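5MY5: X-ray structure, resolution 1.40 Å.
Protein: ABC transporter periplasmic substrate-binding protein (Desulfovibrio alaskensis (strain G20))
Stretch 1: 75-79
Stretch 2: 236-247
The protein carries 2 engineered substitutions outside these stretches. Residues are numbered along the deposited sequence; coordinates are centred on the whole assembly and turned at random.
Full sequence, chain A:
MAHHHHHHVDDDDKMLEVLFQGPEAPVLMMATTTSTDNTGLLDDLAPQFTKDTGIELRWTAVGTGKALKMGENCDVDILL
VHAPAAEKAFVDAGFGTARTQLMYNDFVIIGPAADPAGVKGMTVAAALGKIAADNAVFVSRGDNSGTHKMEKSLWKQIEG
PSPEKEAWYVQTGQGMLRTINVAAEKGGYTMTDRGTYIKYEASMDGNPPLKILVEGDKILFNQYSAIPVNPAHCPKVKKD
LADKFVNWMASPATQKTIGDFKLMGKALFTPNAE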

# COMPACT_ATOMS: atom_id res chain seq x y z
N ASP A 75 17.42 -0.14 -15.22
CA ASP A 75 16.47 0.56 -16.07
C ASP A 75 16.15 1.98 -15.51
O ASP A 75 15.57 2.87 -16.20
CB ASP A 75 15.16 -0.20 -16.25
CG ASP A 75 15.27 -1.46 -17.03
OD1 ASP A 75 15.99 -1.43 -18.04
OD2 ASP A 75 14.52 -2.46 -16.75
N VAL A 76 16.24 2.12 -14.19
CA VAL A 76 15.79 3.27 -13.42
C VAL A 76 16.82 3.70 -12.39
O VAL A 76 17.74 2.96 -12.01
CB VAL A 76 14.41 3.00 -12.73
CG1 VAL A 76 13.31 2.73 -13.70
CG2 VAL A 76 14.53 1.90 -11.67
N ASP A 77 16.71 4.94 -11.92
CA ASP A 77 17.55 5.51 -10.95
C ASP A 77 17.14 5.32 -9.47
O ASP A 77 17.93 5.46 -8.55
CB ASP A 77 17.62 7.02 -11.21
CG ASP A 77 18.02 7.35 -12.65
OD1 ASP A 77 19.12 6.88 -13.09
OD2 ASP A 77 17.28 8.05 -13.37
N ILE A 78 15.84 5.09 -9.28
CA ILE A 78 15.25 5.04 -7.91
C ILE A 78 13.99 4.21 -7.92
O ILE A 78 13.28 4.16 -8.90
CB ILE A 78 14.97 6.50 -7.43
CG1 ILE A 78 14.70 6.51 -5.96
CG2 ILE A 78 13.91 7.15 -8.26
CD1 ILE A 78 14.65 7.92 -5.40
N LEU A 79 13.76 3.59 -6.78
CA LEU A 79 12.54 2.86 -6.54
C LEU A 79 11.72 3.65 -5.50
O LEU A 79 12.25 4.15 -4.52
CB LEU A 79 12.85 1.47 -5.90
CG LEU A 79 13.70 0.54 -6.69
CD1 LEU A 79 13.72 -0.86 -6.03
CD2 LEU A 79 13.39 0.44 -8.14
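Stretch 2 236-247: KVKKDLADKFVN

Stretch 2 approaches stretch 1 as a short loop followed by a helix; the loop meets Val 76 and Asp 77, the helix Asp 77 and Ile 78. Residues 236 to 238 are loop, Lys 238 occupies the N-cap position, and the helix runs from Lys 239 through Asn 247 and on beyond the stretch. In stretch 1, a loop ends at Asp 77 and a strand begins at Ile 78. The two chains progress in the same general sense: the lead-in lies beside Asp 77, with Val 237 CA 5.4 Å from Asp 77 CA, and the helix then comes alongside Ile 78, where Ala 242 CA is 5.9 Å from Ile 78 CA. The contact is compact, burying 311 Å² in total.

Lys 236 remains outside it, its extended side chain leading away from stretch 1. Val 237, with phi/psi of -62/146°, is the first residue to touch. The CA-to-CB bond of Val 237 points sideways, and its p rotamer leaves Val 237 CG2 3.4 Å from Asp 77 OD1 and 3.8 Å from Val 76 O, so that one methyl group packs beside both oxygens.

At Lys 238 the polar anchor of the interface forms. The backbone N of Lys 238 donates a hydrogen bond to Asp 77 OD1 at 2.9 Å, with a nearly linear angle of 170° at the hydrogen. Asp 77, in the m rotamer, points toward stretch 2, and its other carboxylate oxygen, OD2, is hydrogen-bonded elsewhere in the structure. The acidic side chain thus holds the backbone at the position just before the helix. The aliphatic base of Lys 238 also lies close, with CB 3.5 Å from Asp 77 OD1, while the end of the side chain leads away.

The first helical turn carries the chain past the anchor. Ala 242 N donates a hydrogen bond to Lys 238 O at 3.0 Å, the i to i+4 bond that opens the helix from its N-cap. Lys 239 points away from stretch 1 and instead forms a salt bridge along its own helix, Lys 239 NZ to Asp 243 OD1 at 2.8 Å. Asp 240 is out of reach, and Leu 241 points sideways without making a contact.

Ala 242 brings the helix against the start of the strand. The CA-to-CB bond of Ala 242 points toward stretch 1, and Ala 242 CB rests 3.7 Å from Asp 77 O and 4.1 Å from Ile 78 CB; its small side chain accompanies a close approach of the two backbones. Ile 78, extended in a t,t conformation, reaches along the helix from there, placing its CD1 3.7 Å from Ala 242 O.

One turn later, Phe 245 again points toward stretch 1. Phe 245 CD2 lies 3.7 Å from Ile 78 CD1, which meets the aromatic ring obliquely. Val 246 adds a further apolar contact from a sideways orientation, its CG2 4.0 Å from Ile 78 CD1. Asn 247 is beyond reach. The helix therefore packs against Ile 78 through apolar contacts, whereas the lead-in is fastened to Asp 77 by a hydrogen bond.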

# COMPACT_ATOMS: atom_id res chain seq x y z
N LYS A 236 26.06 4.09 -14.51
CA LYS A 236 25.58 5.29 -15.17
C LYS A 236 24.32 5.86 -14.49
O LYS A 236 23.63 6.70 -15.09
CB LYS A 236 25.32 5.02 -16.67
CG LYS A 236 26.63 4.65 -17.41
CD LYS A 236 26.53 4.83 -18.88
CE LYS A 236 27.88 4.47 -19.52
NZ LYS A 236 27.94 4.99 -20.92
N VAL A 237 23.94 5.27 -13.35
CA VAL A 237 22.71 5.70 -12.63
C VAL A 237 22.85 7.18 -12.18
O VAL A 237 23.94 7.67 -11.83
CB VAL A 237 22.42 4.77 -11.41
CG1 VAL A 237 23.23 5.07 -10.19
CG2 VAL A 237 20.97 4.82 -11.07
N LYS A 238 21.71 7.89 -12.19
CA LYS A 238 21.71 9.31 -11.83
C LYS A 238 21.54 9.42 -10.35
O LYS A 238 20.49 9.82 -9.82
CB LYS A 238 20.62 10.06 -12.61
CG LYS A 238 20.74 10.00 -14.14
CD LYS A 238 22.01 10.70 -14.58
CE LYS A 238 21.94 11.14 -16.05
NZ LYS A 238 22.94 12.21 -16.31
N LYS A 239 22.54 9.02 -9.57
CA LYS A 239 22.50 9.01 -8.12
C LYS A 239 22.25 10.35 -7.48
O LYS A 239 21.57 10.45 -6.46
CB LYS A 239 23.84 8.43 -7.55
CG LYS A 239 23.97 8.42 -6.02
CD LYS A 239 22.87 7.57 -5.32
CE LYS A 239 23.24 7.06 -3.95
NZ LYS A 239 23.45 8.04 -2.85
N ASP A 240 22.84 11.39 -8.06
CA ASP A 240 22.68 12.71 -7.45
C ASP A 240 21.21 13.18 -7.61
O ASP A 240 20.66 13.74 -6.71
CB ASP A 240 23.61 13.71 -8.10
CG ASP A 240 25.02 13.47 -7.76
OD1 ASP A 240 25.32 12.87 -6.69
OD2 ASP A 240 25.86 13.93 -8.54
N LEU A 241 20.57 12.88 -8.75
CA LEU A 241 19.12 13.22 -8.97
C LEU A 241 18.30 12.36 -7.95
O LEU A 241 17.34 12.85 -7.36
CB LEU A 241 18.63 12.96 -10.31
CG LEU A 241 19.34 13.69 -11.43
CD1 LEU A 241 18.76 13.46 -12.78
CD2 LEU A 241 19.56 15.16 -11.13
N ALA A 242 18.62 11.07 -7.84
CA ALA A 242 17.87 10.20 -6.89
C ALA A 242 17.93 10.68 -5.48
O ALA A 242 16.92 10.80 -4.72
CB ALA A 242 18.39 8.77 -7.03
N ASP A 243 19.16 11.03 -5.08
CA ASP A 243 19.35 11.58 -3.75
C ASP A 243 18.57 12.91 -3.56
O ASP A 243 18.09 13.12 -2.49
CB ASP A 243 20.84 11.90 -3.45
CG ASP A 243 21.70 10.68 -3.26
OD1 ASP A 243 21.09 9.58 -3.05
OD2 ASP A 243 22.99 10.83 -3.38
N LYS A 244 18.48 13.74 -4.61
CA LYS A 244 17.71 14.97 -4.53
C LYS A 244 16.25 14.70 -4.28
O LYS A 244 15.58 15.42 -3.51
CB LYS A 244 17.95 15.81 -5.75
CG LYS A 244 17.33 17.19 -5.77
CD LYS A 244 17.93 18.20 -4.78
CE LYS A 244 19.46 18.42 -4.92
NZ LYS A 244 19.87 19.06 -6.24
N PHE A 245 15.70 13.67 -4.91
CA PHE A 245 14.31 13.31 -4.70
C PHE A 245 14.12 12.86 -3.24
O PHE A 245 13.08 13.18 -2.67
CB PHE A 245 13.83 12.19 -5.70
CG PHE A 245 12.43 11.79 -5.53
CD1 PHE A 245 11.41 12.58 -6.00
CD2 PHE A 245 12.13 10.63 -4.89
CE1 PHE A 245 10.08 12.19 -5.83
CE2 PHE A 245 10.80 10.22 -4.80
CZ PHE A 245 9.80 10.99 -5.23
N VAL A 246 15.01 12.01 -2.73
CA VAL A 246 14.88 11.52 -1.33
C VAL A 246 14.93 12.69 -0.42
O VAL A 246 14.12 12.79 0.53
CB VAL A 246 15.96 10.50 -0.99
CG1 VAL A 246 15.94 10.02 0.43
CG2 VAL A 246 15.85 9.28 -1.85
N ASN A 247 15.83 13.60 -0.71
CA ASN A 247 15.98 14.78 0.16
C ASN A 247 14.70 15.59 0.16
O ASN A 247 14.24 16.03 1.19
CB ASN A 247 17.21 15.60 -0.30
CG ASN A 247 17.41 16.83 0.52
OD1 ASN A 247 16.82 17.84 0.26
ND2 ASN A 247 18.32 16.73 1.49